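Interpain A (Prevotella intermedia, PDB 3BB7) probably acts as a cysteine protease of the C10 family, held here as the proenzyme, with its inhibitor-like propeptide still joined to the catalytic domain. Local coordinates at residues 5-8 / 14-17; 25-30 / 34-39. The protein carries 1 engineered substitution. All blocks are in the same frame, centred on the assembly; numbering follows the deposited sequence.

Interaction 1: 5-8 / 14-17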
loop_
_atom_site.group_PDB
_atom_site.type_symbol
_atom_site.label_atom_id
_atom_site.label_comp_id
_atom_site.label_asym_id
_atom_site.label_seq_id
_atom_site.Cartn_x
_atom_site.Cartn_y
_atom_site.Cartn_z
ATOM N N ARG A 5 -6.024 -25.578 7.707
ATOM C CA ARG A 5 -4.779 -26.347 7.696
ATOM C C ARG A 5 -3.634 -25.428 8.066
ATOM O O ARG A 5 -3.354 -24.469 7.353
ATOM C CB ARG A 5 -4.533 -26.932 6.300
ATOM C CG ARG A 5 -5.700 -27.746 5.722
ATOM C CD ARG A 5 -5.752 -29.129 6.350
ATOM N NE ARG A 5 -6.671 -30.050 5.671
ATOM C CZ ARG A 5 -7.793 -30.538 6.204
ATOM N NH1 ARG A 5 -8.550 -31.381 5.506
ATOM N NH2 ARG A 5 -8.176 -30.182 7.432
ATOM N N GLU A 6 -2.955 -25.724 9.171
ATOM C CA GLU A 6 -1.862 -24.865 9.632
ATOM C C GLU A 6 -0.727 -24.806 8.610
ATOM O O GLU A 6 -0.187 -25.844 8.219
ATOM C CB GLU A 6 -1.329 -25.365 10.980
ATOM C CG GLU A 6 -0.267 -24.475 11.592
ATOM C CD GLU A 6 0.431 -25.117 12.773
ATOM O OE1 GLU A 6 -0.229 -25.888 13.517
ATOM O OE2 GLU A 6 1.644 -24.838 12.957
ATOM N N LEU A 7 -0.373 -23.596 8.183
ATOM C CA LEU A 7 0.732 -23.399 7.245
ATOM C C LEU A 7 1.980 -22.856 7.935
ATOM O O LEU A 7 3.102 -23.309 7.677
ATOM C CB LEU A 7 0.306 -22.448 6.119
ATOM C CG LEU A 7 -0.820 -22.958 5.221
ATOM C CD1 LEU A 7 -1.229 -21.925 4.170
ATOM C CD2 LEU A 7 -0.389 -24.275 4.568
ATOM N N LYS A 8 1.766 -21.886 8.817
ATOM C CA LYS A 8 2.840 -21.181 9.496
ATOM C C LYS A 8 2.356 -20.747 10.873
ATOM O O LYS A 8 1.198 -20.374 11.040
ATOM C CB LYS A 8 3.255 -19.950 8.689
ATOM C CG LYS A 8 4.674 -19.518 9.002
ATOM C CD LYS A 8 5.238 -18.617 7.919
ATOM C CE LYS A 8 6.770 -18.645 7.934
ATOM N NZ LYS A 8 7.310 -19.937 7.397
ATOM N N THR A 14 -1.210 -17.506 13.633
ATOM C CA THR A 14 -1.065 -18.725 12.848
ATOM C C THR A 14 -1.717 -18.428 11.504
ATOM O O THR A 14 -2.799 -17.809 11.450
ATOM C CB THR A 14 -1.791 -19.906 13.530
ATOM O OG1 THR A 14 -1.263 -20.088 14.855
ATOM C CG2 THR A 14 -1.592 -21.214 12.771
ATOM N N VAL A 15 -1.035 -18.814 10.427
ATOM C CA VAL A 15 -1.605 -18.711 9.087
ATOM C C VAL A 15 -2.225 -20.077 8.802
ATOM O O VAL A 15 -1.549 -21.119 8.869
ATOM C CB VAL A 15 -0.523 -18.338 8.042
ATOM C CG1 VAL A 15 -1.065 -18.443 6.640
ATOM C CG2 VAL A 15 0.014 -16.932 8.323
ATOM N N PHE A 16 -3.519 -20.088 8.505
ATOM C CA PHE A 16 -4.187 -21.342 8.197
ATOM C C PHE A 16 -4.696 -21.302 6.765
ATOM O O PHE A 16 -5.378 -20.350 6.390
ATOM C CB PHE A 16 -5.426 -21.517 9.070
ATOM C CG PHE A 16 -5.156 -21.982 10.482
ATOM C CD1 PHE A 16 -5.196 -21.078 11.534
ATOM C CD2 PHE A 16 -4.957 -23.328 10.776
ATOM C CE1 PHE A 16 -4.992 -21.499 12.857
ATOM C CE2 PHE A 16 -4.748 -23.748 12.107
ATOM C CZ PHE A 16 -4.765 -22.833 13.132
ATOM N N GLY A 17 -4.446 -22.359 5.997
ATOM C CA GLY A 17 -5.066 -22.473 4.697
ATOM C C GLY A 17 -6.479 -22.997 4.825
ATOM O O GLY A 17 -6.778 -23.821 5.689
#
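Arg5 faces Gly17 as an antiparallel hydrogen-bonded pair, bonded both ways: Arg5 N gives to Gly17 O at 2.8 Å, and Gly17 N gives to Arg5 O at 2.7 Å. Glu6 and Phe16 follow as a non-hydrogen-bonded pair. The register then slips by one, for Leu7 and Lys8 both stand opposite Val15 in a classic beta bulge. Leu7, with a helix-like backbone, is its first residue. Val15 O takes a bond from Leu7 N at 2.8 Å and a weak one from Lys8 N, while Val15 N returns to Lys8 O. The strand axes diverge appreciably from antiparallel, their N-to-C directions lying 132° apart.

On the Glu6 face, the CD2-CE2 side of the Phe16 ring lies along Glu6, with CE2 3.9 Å from Glu6 CB. Thr14 CG2 lies over one face of that ring, offset toward its rim, and also touches Glu6 CG at 3.7 Å, where the two side chains cross nearly at right angles. In Thr14, OG1 lies beside the backbone N (chi1 -58°), which leaves the methyl CG2 anti to that N and over the ring. The aliphatic part of Glu6 thus suits an exposed strand, covering apolar groups while carrying a carboxylate.

The bulge brings Leu7 round toward the partner strand: its CD1 rests 3.7 Å from Gly17 N, an approach eased because Gly17 has no side chain. Leu7 and Val15 both pack on Phe43. The polar ends of the two basic residues lead out of the contact, Lys8 to a salt bridge with Glu45 and Arg5 to Gln3.

The pairing therefore rests mainly on backbone bonds, with a shared carbonyl at the bulge and added apolar side-chain contacts; exposed 5-8 covers the more buried 14-17, strand 4-9 being outermost, within this chain, in the sheet shared with the peptidase part.

Interaction 2: 25-30 / 34-39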
loop_
_atom_site.group_PDB
_atom_site.type_symbol
_atom_site.label_atom_id
_atom_site.label_comp_id
_atom_site.label_asym_id
_atom_site.label_seq_id
_atom_site.Cartn_x
_atom_site.Cartn_y
_atom_site.Cartn_z
ATOM N N VAL A 25 -5.441 -15.421 8.844
ATOM C CA VAL A 25 -4.428 -15.171 9.865
ATOM C C VAL A 25 -5.227 -15.057 11.161
ATOM O O VAL A 25 -6.172 -14.258 11.262
ATOM C CB VAL A 25 -3.621 -13.920 9.582
ATOM C CG1 VAL A 25 -2.525 -13.762 10.647
ATOM C CG2 VAL A 25 -3.032 -13.966 8.144
ATOM N N ILE A 26 -4.856 -15.900 12.123
ATOM C CA ILE A 26 -5.641 -16.183 13.334
ATOM C C ILE A 26 -4.784 -15.975 14.588
ATOM O O ILE A 26 -3.644 -16.451 14.647
ATOM C CB ILE A 26 -6.123 -17.675 13.272
ATOM C CG1 ILE A 26 -7.077 -17.899 12.078
ATOM C CG2 ILE A 26 -6.689 -18.200 14.610
ATOM C CD1 ILE A 26 -8.238 -17.028 12.083
ATOM N N SER A 27 -5.324 -15.251 15.575
ATOM C CA SER A 27 -4.678 -15.103 16.897
ATOM C C SER A 27 -5.291 -16.089 17.857
ATOM O O SER A 27 -6.273 -16.748 17.525
ATOM C CB SER A 27 -4.898 -13.693 17.456
ATOM O OG SER A 27 -6.258 -13.518 17.842
ATOM N N ALA A 28 -4.710 -16.206 19.048
ATOM C CA ALA A 28 -5.262 -17.068 20.085
ATOM C C ALA A 28 -4.951 -16.461 21.426
ATOM O O ALA A 28 -3.947 -16.802 22.069
ATOM C CB ALA A 28 -4.734 -18.503 19.972
ATOM N N ASP A 29 -5.792 -15.503 21.799
ATOM C CA ASP A 29 -5.639 -14.796 23.056
ATOM C C ASP A 29 -6.929 -14.137 23.477
ATOM O O ASP A 29 -7.637 -13.587 22.644
ATOM C CB ASP A 29 -4.592 -13.709 22.945
ATOM C CG ASP A 29 -3.995 -13.388 24.278
ATOM O OD1 ASP A 29 -4.667 -12.650 25.092
ATOM O OD2 ASP A 29 -2.886 -13.942 24.520
ATOM N N ASP A 30 -7.222 -14.149 24.775
ATOM C CA ASP A 30 -8.447 -13.539 25.249
ATOM C C ASP A 30 -8.508 -12.048 24.957
ATOM O O ASP A 30 -9.603 -11.498 24.869
ATOM C CB ASP A 30 -8.615 -13.812 26.729
ATOM C CG ASP A 30 -9.085 -15.234 26.984
ATOM O OD1 ASP A 30 -10.315 -15.478 26.890
ATOM O OD2 ASP A 30 -8.231 -16.128 27.245
ATOM N N GLU A 34 -9.987 -12.988 17.217
ATOM C CA GLU A 34 -9.403 -14.181 16.641
ATOM C C GLU A 34 -8.980 -13.959 15.181
ATOM O O GLU A 34 -7.858 -14.242 14.804
ATOM C CB GLU A 34 -10.405 -15.315 16.713
ATOM C CG GLU A 34 -9.791 -16.643 16.303
ATOM C CD GLU A 34 -10.721 -17.827 16.434
ATOM O OE1 GLU A 34 -11.919 -17.746 16.044
ATOM O OE2 GLU A 34 -10.215 -18.868 16.906
ATOM N N LEU A 35 -9.886 -13.500 14.337
ATOM C CA LEU A 35 -9.514 -13.358 12.939
ATOM C C LEU A 35 -8.842 -12.013 12.710
ATOM O O LEU A 35 -9.452 -10.957 12.951
ATOM C CB LEU A 35 -10.729 -13.513 12.031
ATOM C CG LEU A 35 -10.230 -13.391 10.584
ATOM C CD1 LEU A 35 -10.255 -14.681 9.858
ATOM C CD2 LEU A 35 -10.912 -12.292 9.824
ATOM N N LEU A 36 -7.604 -12.061 12.224
ATOM C CA LEU A 36 -6.805 -10.833 11.973
ATOM C C LEU A 36 -6.800 -10.450 10.500
ATOM O O LEU A 36 -6.646 -9.279 10.163
ATOM C CB LEU A 36 -5.372 -11.032 12.464
ATOM C CG LEU A 36 -5.260 -11.474 13.940
ATOM C CD1 LEU A 36 -3.836 -11.875 14.260
ATOM C CD2 LEU A 36 -5.694 -10.324 14.837
ATOM N N GLY A 37 -6.931 -11.442 9.623
ATOM C CA GLY A 37 -6.900 -11.203 8.189
ATOM C C GLY A 37 -7.403 -12.393 7.435
ATOM O O GLY A 37 -7.400 -13.524 7.933
ATOM N N VAL A 38 -7.842 -12.152 6.222
ATOM C CA VAL A 38 -8.427 -13.214 5.408
ATOM C C VAL A 38 -8.260 -12.891 3.938
ATOM O O VAL A 38 -8.460 -11.769 3.541
ATOM C CB VAL A 38 -9.927 -13.500 5.775
ATOM C CG1 VAL A 38 -10.802 -12.241 5.680
ATOM C CG2 VAL A 38 -10.508 -14.703 4.954
ATOM N N SER A 39 -7.923 -13.892 3.143
ATOM C CA SER A 39 -7.703 -13.713 1.703
ATOM C C SER A 39 -8.392 -14.824 0.953
ATOM O O SER A 39 -8.475 -15.949 1.466
ATOM C CB SER A 39 -6.212 -13.743 1.402
ATOM O OG SER A 39 -5.966 -13.613 0.018
HETATM O O HOH W 1 -7.790 -19.094 18.024
#
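Val25 O is gripped by two successive amides, Leu36 N at 2.8 Å and, weakly, Gly37 N at 3.3 Å. Val25 N gives in turn to Gly37 O. Further along, Glu34 O receives Ser27 N at 2.8 Å and a CA-H contact from Ile26. With Leu36 and Gly37 both opposite Val25, this is a classic beta bulge in an antiparallel hairpin of the Spi-inhibitor-like propeptide. Leu36, the helix-like first residue of the bulge, has its CB against Val25 O and lays CD1 alongside Ser27 CB at 3.8 Å; its side chain also packs on Trp54 and Ile58 of helix 49-68, where a bulky apolar residue fits. Small Ser27 suits this buried spot; its OG, set between the backbone N and the carbonyl carbon (chi1 71°), is hydrogen-bonded to Pro33 O. On the other face, Ile26 lies beside Glu34, CG2 against CG at 3.9 Å, and reaches Leu35 with its far methyl, CD1 to CD1 at 3.8 Å. The Glu34 carboxylate points outward, where one water donates both to OE2 of Glu34, at 2.7 Å, and to Ser27 O.

In the fold
From the N terminus, interaction 1 closes first, when strand 14-18 turns back on strand 4-9 across a short connection. Interaction 2 follows in series, as strand 35-39 returns along strand 23-26, so the two hairpins neither nest nor cross. They are neighbours in one antiparallel sheet: strands 14-18 and 23-26 are adjacent, with a probable hydrogen bond from Thr14 N to Ile26 O and with Phe16 packed on Ile26. Interaction 1 lies at the sheet's outer edge. Beyond interaction 2, strand 35-39 pairs with strand 292-294, which continues the sheet into the peptidase C10 part, while helix 49-68 packs against the second hairpin.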